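Local atomic coordinates of SusD superfamily protein (Parabacteroides distasonis, PDB entry 3OTN), a protein that probably binds carbohydrate at the outer membrane as a SusD-family lipoprotein, serving nutrient uptake. Residues A[342-345]-A[350-353]; A[176-181]-A[221-226]. All coordinates share one frame; numbering follows the deposited sequence.

Contact 1 of 2, residues A[342-345]-A[350-353]. With EDO (1,2-ethanediol), chain P.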
ATOM      1  N   GLN A 342      -7.669  -8.020  17.793  1.00 19.23           N
ATOM      2  CA  GLN A 342      -7.728  -8.914  18.915  1.00 22.76           C
ATOM      3  C   GLN A 342      -9.105  -9.548  19.114  1.00 22.38           C
ATOM      4  O   GLN A 342      -9.197 -10.733  19.430  1.00 20.21           O
ATOM      5  CB  GLN A 342      -7.293  -8.210  20.188  1.00 24.77           C
ATOM      6  CG  GLN A 342      -7.124  -9.166  21.359  1.00 35.09           C
ATOM      7  CD  GLN A 342      -6.237  -8.598  22.449  1.00 52.65           C
ATOM      8  OE1 GLN A 342      -6.376  -7.419  22.818  1.00 47.17           O
ATOM      9  NE2 GLN A 342      -5.300  -9.426  22.960  1.00 43.99           N
ATOM     10  N   VAL A 343     -10.167  -8.778  18.904  1.00 22.21           N
ATOM     11  CA  VAL A 343     -11.523  -9.331  18.935  1.00 20.44           C
ATOM     12  C   VAL A 343     -11.697 -10.419  17.862  1.00 19.08           C
ATOM     13  O   VAL A 343     -12.274 -11.466  18.128  1.00 20.51           O
ATOM     14  CB  VAL A 343     -12.616  -8.217  18.804  1.00 19.27           C
ATOM     15  CG1 VAL A 343     -13.999  -8.841  18.622  1.00 19.84           C
ATOM     16  CG2 VAL A 343     -12.594  -7.331  20.093  1.00 17.27           C
ATOM     17  N   ALA A 344     -11.154 -10.184  16.677  1.00 17.30           N
ATOM     18  CA  ALA A 344     -11.264 -11.151  15.586  1.00 17.92           C
ATOM     19  C   ALA A 344     -10.492 -12.439  15.922  1.00 19.36           C
ATOM     20  O   ALA A 344     -11.013 -13.568  15.755  1.00 18.86           O
ATOM     21  CB  ALA A 344     -10.801 -10.531  14.257  1.00 14.62           C
ATOM     22  N   VAL A 345      -9.284 -12.265  16.443  1.00 19.57           N
ATOM     23  CA  VAL A 345      -8.392 -13.398  16.700  1.00 20.36           C
ATOM     24  C   VAL A 345      -8.886 -14.202  17.892  1.00 20.75           C
ATOM     25  O   VAL A 345      -8.894 -15.421  17.826  1.00 24.10           O
ATOM     26  CB  VAL A 345      -6.911 -12.951  16.893  1.00 22.55           C
ATOM     27  CG1 VAL A 345      -5.971 -14.154  17.291  1.00 18.52           C
ATOM     28  CG2 VAL A 345      -6.391 -12.244  15.630  1.00 20.91           C
ATOM     29  N   LYS A 350     -13.905 -12.839  12.443  1.00 21.33           N
ATOM     30  CA  LYS A 350     -14.526 -11.967  11.460  1.00 22.73           C
ATOM     31  C   LYS A 350     -14.023 -10.542  11.700  1.00 20.26           C
ATOM     32  O   LYS A 350     -14.648  -9.755  12.435  1.00 20.41           O
ATOM     33  CB  LYS A 350     -16.062 -11.995  11.560  1.00 18.41           C
ATOM     34  CG  LYS A 350     -16.745 -13.315  11.270  1.00 27.91           C
ATOM     35  CD  LYS A 350     -18.262 -13.134  11.302  1.00 25.49           C
ATOM     36  CE  LYS A 350     -19.014 -14.446  11.185  1.00 28.80           C
ATOM     37  NZ  LYS A 350     -20.458 -14.241  11.378  1.00 26.46           N
ATOM     38  N   SER A 351     -12.872 -10.237  11.105  1.00 19.14           N
ATOM     39  CA  SER A 351     -12.242  -8.955  11.324  1.00 20.59           C
ATOM     40  C   SER A 351     -12.922  -7.884  10.526  1.00 19.56           C
ATOM     41  O   SER A 351     -13.099  -8.029   9.308  1.00 17.68           O
ATOM     42  CB  SER A 351     -10.783  -8.973  10.919  1.00 19.74           C
ATOM     43  OG  SER A 351     -10.231  -7.674  11.051  1.00 16.88           O
ATOM     44  N   ASP A 352     -13.241  -6.789  11.216  1.00 19.94           N
ATOM     45  CA  ASP A 352     -13.765  -5.578  10.590  1.00 17.25           C
ATOM     46  C   ASP A 352     -12.741  -4.440  10.671  1.00 17.85           C
ATOM     47  O   ASP A 352     -13.089  -3.252  10.715  1.00 17.15           O
ATOM     48  CB  ASP A 352     -15.132  -5.200  11.185  1.00 19.48           C
ATOM     49  CG  ASP A 352     -15.138  -5.061  12.687  1.00 21.77           C
ATOM     50  OD1 ASP A 352     -14.129  -5.360  13.355  1.00 19.77           O
ATOM     51  OD2 ASP A 352     -16.191  -4.646  13.226  1.00 23.62           O
ATOM     52  N   LEU A 353     -11.466  -4.817  10.638  1.00 16.95           N
ATOM     53  CA  LEU A 353     -10.343  -3.860  10.602  1.00 17.80           C
ATOM     54  C   LEU A 353     -10.037  -3.443   9.151  1.00 16.61           C
ATOM     55  O   LEU A 353      -9.764  -4.292   8.298  1.00 19.98           O
ATOM     56  CB  LEU A 353      -9.065  -4.463  11.252  1.00 15.89           C
ATOM     57  CG  LEU A 353      -7.798  -3.609  11.316  1.00 20.68           C
ATOM     58  CD1 LEU A 353      -7.947  -2.310  12.181  1.00 14.69           C
ATOM     59  CD2 LEU A 353      -6.561  -4.456  11.771  1.00 15.16           C
TER
HETATM   60  C1  EDO P 628     -20.268  -2.872  11.220  1.00 37.33           C
HETATM   61  O1  EDO P 628     -20.696  -3.873  10.256  1.00 36.06           O
HETATM   62  C2  EDO P 628     -19.197  -3.364  12.205  1.00 37.13           C
HETATM   63  O2  EDO P 628     -18.090  -4.018  11.556  1.00 17.79           O
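The methyl group of A344 presses against the backbone of the returning chain at S351, with A344 CB 3.6 Å from S351 CA and nearly as close, 3.7 Å, to S351 CB. The contact between 342-345 and 350-353 is thus a small example of how an alanine lets a helix and the loop that follows it come together: A344 CA and S351 CA are 4.9 Å apart. Its inner side is buried, Y278 also lying against A344 and V265 against S351.

The hydroxyl of S351 is shared between its own segment and the carboxylate of D341. Swung to the far side from its own N (chi1 175°), S351 OG accepts from L353 N at 3.1 Å in a fairly straight bond, 160° at the hydrogen, and is also hydrogen-bonded to D341 OD2. The other oxygen of that aspartate takes the backbone N-H of A344, so one carboxylate ties helix start and loop together.

The outer side is looser. K350 meets the methyl only through its backbone, K350 C lying 4.1 Å from A344 CB; its CB points away from the helix and the residue is exposed. D352 OD2 accepts a 2.6 Å hydrogen bond from O2 of a 1,2-ethanediol, probably from the crystallisation liquor, which L257 and N258 also hold. The bond from L353 N to S351 OG closes an ST turn at S351-L353, within the loop between helix 342-348 and strand 355-356.

Contact 2 of 2, residues A[176-181]-A[221-226]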
ATOM      1  N   LEU A 176     -15.001  18.320  -4.062  1.00 33.27           N
ATOM      2  CA  LEU A 176     -14.857  17.256  -3.052  1.00 33.10           C
ATOM      3  C   LEU A 176     -14.596  17.756  -1.650  1.00 32.65           C
ATOM      4  O   LEU A 176     -13.746  18.626  -1.473  1.00 32.99           O
ATOM      5  CB  LEU A 176     -13.656  16.329  -3.373  1.00 35.31           C
ATOM      6  CG  LEU A 176     -13.733  15.122  -4.264  1.00 34.70           C
ATOM      7  CD1 LEU A 176     -12.294  14.500  -4.341  1.00 25.33           C
ATOM      8  CD2 LEU A 176     -14.751  14.142  -3.705  1.00 23.29           C
ATOM      9  N   ALA A 177     -15.241  17.139  -0.648  1.00 29.31           N
ATOM     10  CA  ALA A 177     -14.982  17.464   0.757  1.00 32.48           C
ATOM     11  C   ALA A 177     -13.530  17.177   1.084  1.00 33.64           C
ATOM     12  O   ALA A 177     -12.965  16.243   0.502  1.00 32.88           O
ATOM     13  CB  ALA A 177     -15.884  16.615   1.678  1.00 32.10           C
ATOM     14  N   PHE A 178     -12.911  17.920   2.014  1.00 33.97           N
ATOM     15  CA  PHE A 178     -11.491  17.663   2.313  1.00 34.45           C
ATOM     16  C   PHE A 178     -11.245  16.337   3.019  1.00 32.52           C
ATOM     17  O   PHE A 178     -10.240  15.677   2.762  1.00 32.00           O
ATOM     18  CB  PHE A 178     -10.782  18.809   3.074  1.00 37.59           C
ATOM     19  CG  PHE A 178      -9.266  18.797   2.881  1.00 38.10           C
ATOM     20  CD1 PHE A 178      -8.447  17.959   3.648  1.00 37.68           C
ATOM     21  CD2 PHE A 178      -8.671  19.588   1.881  1.00 39.33           C
ATOM     22  CE1 PHE A 178      -7.066  17.923   3.445  1.00 32.15           C
ATOM     23  CE2 PHE A 178      -7.293  19.551   1.667  1.00 37.78           C
ATOM     24  CZ  PHE A 178      -6.496  18.710   2.450  1.00 35.09           C
ATOM     25  N   SER A 179     -12.144  15.954   3.926  1.00 31.56           N
ATOM     26  CA  SER A 179     -12.023  14.703   4.646  1.00 30.78           C
ATOM     27  C   SER A 179     -13.362  13.981   4.638  1.00 28.80           C
ATOM     28  O   SER A 179     -14.398  14.592   4.375  1.00 29.93           O
ATOM     29  CB  SER A 179     -11.552  14.946   6.072  1.00 34.21           C
ATOM     30  OG  SER A 179     -12.501  15.704   6.803  1.00 40.47           O
ATOM     31  N   ASP A 180     -13.316  12.673   4.862  1.00 26.15           N
ATOM     32  CA  ASP A 180     -14.518  11.858   4.987  1.00 24.75           C
ATOM     33  C   ASP A 180     -14.235  10.689   5.900  1.00 25.26           C
ATOM     34  O   ASP A 180     -13.276   9.921   5.657  1.00 28.24           O
ATOM     35  CB  ASP A 180     -14.965  11.383   3.604  1.00 23.44           C
ATOM     36  CG  ASP A 180     -16.306  10.689   3.627  1.00 24.46           C
ATOM     37  OD1 ASP A 180     -16.385   9.515   4.022  1.00 25.34           O
ATOM     38  OD2 ASP A 180     -17.291  11.268   3.174  1.00 29.55           O
ATOM     39  N   HIS A 181     -15.120  10.460   6.856  1.00 26.12           N
ATOM     40  CA  HIS A 181     -14.956   9.432   7.905  0.50 28.41           C
ATOM     41  C   HIS A 181     -15.810   8.215   7.685  1.00 29.75           C
ATOM     42  O   HIS A 181     -16.036   7.448   8.613  1.00 31.93           O
ATOM     43  CB  HIS A 181     -15.286  10.006   9.282  0.50 29.30           C
ATOM     44  CG  HIS A 181     -14.182  10.808   9.878  0.50 27.19           C
ATOM     45  ND1 HIS A 181     -14.140  11.130  11.219  0.50 30.49           N
ATOM     46  CD2 HIS A 181     -13.076  11.352   9.320  0.50 25.41           C
ATOM     47  CE1 HIS A 181     -13.060  11.850  11.458  0.50 34.67           C
ATOM     48  NE2 HIS A 181     -12.396  12.001  10.323  0.50 34.12           N
ATOM     49  N   LEU A 221       1.885  19.238   2.231  1.00 22.73           N
ATOM     50  CA  LEU A 221       1.780  20.394   3.124  1.00 23.12           C
ATOM     51  C   LEU A 221       0.329  20.847   3.267  1.00 23.64           C
ATOM     52  O   LEU A 221      -0.096  21.179   4.377  1.00 21.72           O
ATOM     53  CB  LEU A 221       2.623  21.577   2.657  1.00 25.92           C
ATOM     54  CG  LEU A 221       2.798  22.726   3.659  1.00 27.45           C
ATOM     55  CD1 LEU A 221       3.374  22.237   4.960  1.00 26.80           C
ATOM     56  CD2 LEU A 221       3.716  23.785   3.058  1.00 21.72           C
ATOM     57  N   GLU A 222      -0.431  20.823   2.164  1.00 26.61           N
ATOM     58  CA  GLU A 222      -1.870  21.147   2.212  1.00 27.07           C
ATOM     59  C   GLU A 222      -2.596  20.221   3.190  1.00 25.97           C
ATOM     60  O   GLU A 222      -3.427  20.690   3.989  1.00 24.09           O
ATOM     61  CB  GLU A 222      -2.520  21.135   0.805  1.00 26.83           C
ATOM     62  CG  GLU A 222      -2.182  22.402  -0.040  1.00 33.96           C
ATOM     63  CD  GLU A 222      -2.484  22.297  -1.561  1.00 43.15           C
ATOM     64  OE1 GLU A 222      -2.989  21.280  -2.037  1.00 42.21           O
ATOM     65  OE2 GLU A 222      -2.201  23.263  -2.309  1.00 55.14           O
ATOM     66  N   VAL A 223      -2.273  18.919   3.156  1.00 23.76           N
ATOM     67  CA  VAL A 223      -2.898  17.962   4.078  1.00 23.40           C
ATOM     68  C   VAL A 223      -2.561  18.301   5.543  1.00 21.56           C
ATOM     69  O   VAL A 223      -3.429  18.240   6.409  1.00 24.89           O
ATOM     70  CB  VAL A 223      -2.514  16.478   3.758  1.00 21.23           C
ATOM     71  CG1 VAL A 223      -3.148  15.503   4.781  1.00 22.22           C
ATOM     72  CG2 VAL A 223      -2.970  16.091   2.340  1.00 21.00           C
ATOM     73  N   ILE A 224      -1.303  18.625   5.803  1.00 23.06           N
ATOM     74  CA  ILE A 224      -0.856  19.054   7.141  1.00 26.17           C
ATOM     75  C   ILE A 224      -1.627  20.300   7.595  1.00 27.25           C
ATOM     76  O   ILE A 224      -2.209  20.318   8.676  1.00 27.31           O
ATOM     77  CB  ILE A 224       0.673  19.329   7.177  1.00 26.09           C
ATOM     78  CG1 ILE A 224       1.453  18.036   6.945  1.00 22.75           C
ATOM     79  CG2 ILE A 224       1.116  19.964   8.532  1.00 23.03           C
ATOM     80  CD1 ILE A 224       2.983  18.253   6.707  1.00 24.63           C
ATOM     81  N   LYS A 225      -1.639  21.331   6.754  1.00 27.87           N
ATOM     82  CA  LYS A 225      -2.285  22.619   7.094  1.00 29.89           C
ATOM     83  C   LYS A 225      -3.798  22.532   7.239  1.00 30.41           C
ATOM     84  O   LYS A 225      -4.388  23.365   7.897  1.00 31.23           O
ATOM     85  CB  LYS A 225      -1.962  23.697   6.047  1.00 33.25           C
ATOM     86  CG  LYS A 225      -0.480  24.164   6.003  1.00 39.70           C
ATOM     87  CD  LYS A 225       0.042  24.674   7.329  1.00 48.19           C
ATOM     88  CE  LYS A 225       1.444  25.268   7.164  1.00 52.73           C
ATOM     89  NZ  LYS A 225       2.088  25.473   8.486  1.00 58.49           N
ATOM     90  N   SER A 226      -4.414  21.527   6.629  1.00 26.85           N
ATOM     91  CA  SER A 226      -5.850  21.307   6.764  1.00 28.08           C
ATOM     92  C   SER A 226      -6.320  21.030   8.190  1.00 29.22           C
ATOM     93  O   SER A 226      -7.461  21.320   8.493  1.00 29.52           O
ATOM     94  CB  SER A 226      -6.317  20.157   5.865  1.00 27.23           C
ATOM     95  OG  SER A 226      -6.013  18.888   6.442  1.00 25.59           O
TER
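S226 OG, which lies 3.3 Å from F178 CE1, is gripped on its polar side by two backbone groups. It donates to V223 O at 2.7 Å, approaching 27° out of the carbonyl plane, and E228 N is hydrogen-bonded to it from the chain beyond. Its chi1 of 79° sets OG between the backbone N and the carbonyl carbon, turned back toward V223 O in helix 210-225, while S226 N bonds to E222 O.

Thus fixed, the serine offers its CB to the aromatic ring of the loop segment 176-181. S226 CB sits over one face of F178, 3.8 Å from the ring centroid and 29° off the normal, a CH-pi contact. The far end of the ring meets the helix differently: V223 CA lies at the edge, near the ring plane and 4.0 Å from F178 CZ, while V223 CG2 makes a more distant apolar contact. The ring reaches these residues by swinging out opposite its own N, chi1 -157°, and M187 and E228 also touch it.

Were F178 an alanine, S226 CB would lose its aromatic partner and a gap would probably open between loop and helix. E222 brings its backbone O near F178 CZ, but its carboxylate OE1 makes a salt bridge with K191 on helix 187-202. The chemistry implies a division of labour: backbone partners satisfy the serine hydroxyl, while dispersion and a polarised C-H against the ring join loop to helix.

How the contacts relate
Both contacts set a loop against a helix, with their centres about 20 Å from the centre of the chain, yet they differ in scale and depth. Contact 1 is local, linking helix 342-348 to the loop directly after it, and its touching residues are mostly buried. Contact 2 spans 39 intervening residues to bring the loop before helix 187-202 onto helix 210-225, and is only partly buried. A small methyl suffices where backbones nearly meet; a large ring bridges the wider separation. In each, a serine hydroxyl bonds to a backbone group of its own segment and to one residue beyond it, D341 or E228. The two lie in separate regions, nearest atoms about 11 Å apart, and share no element.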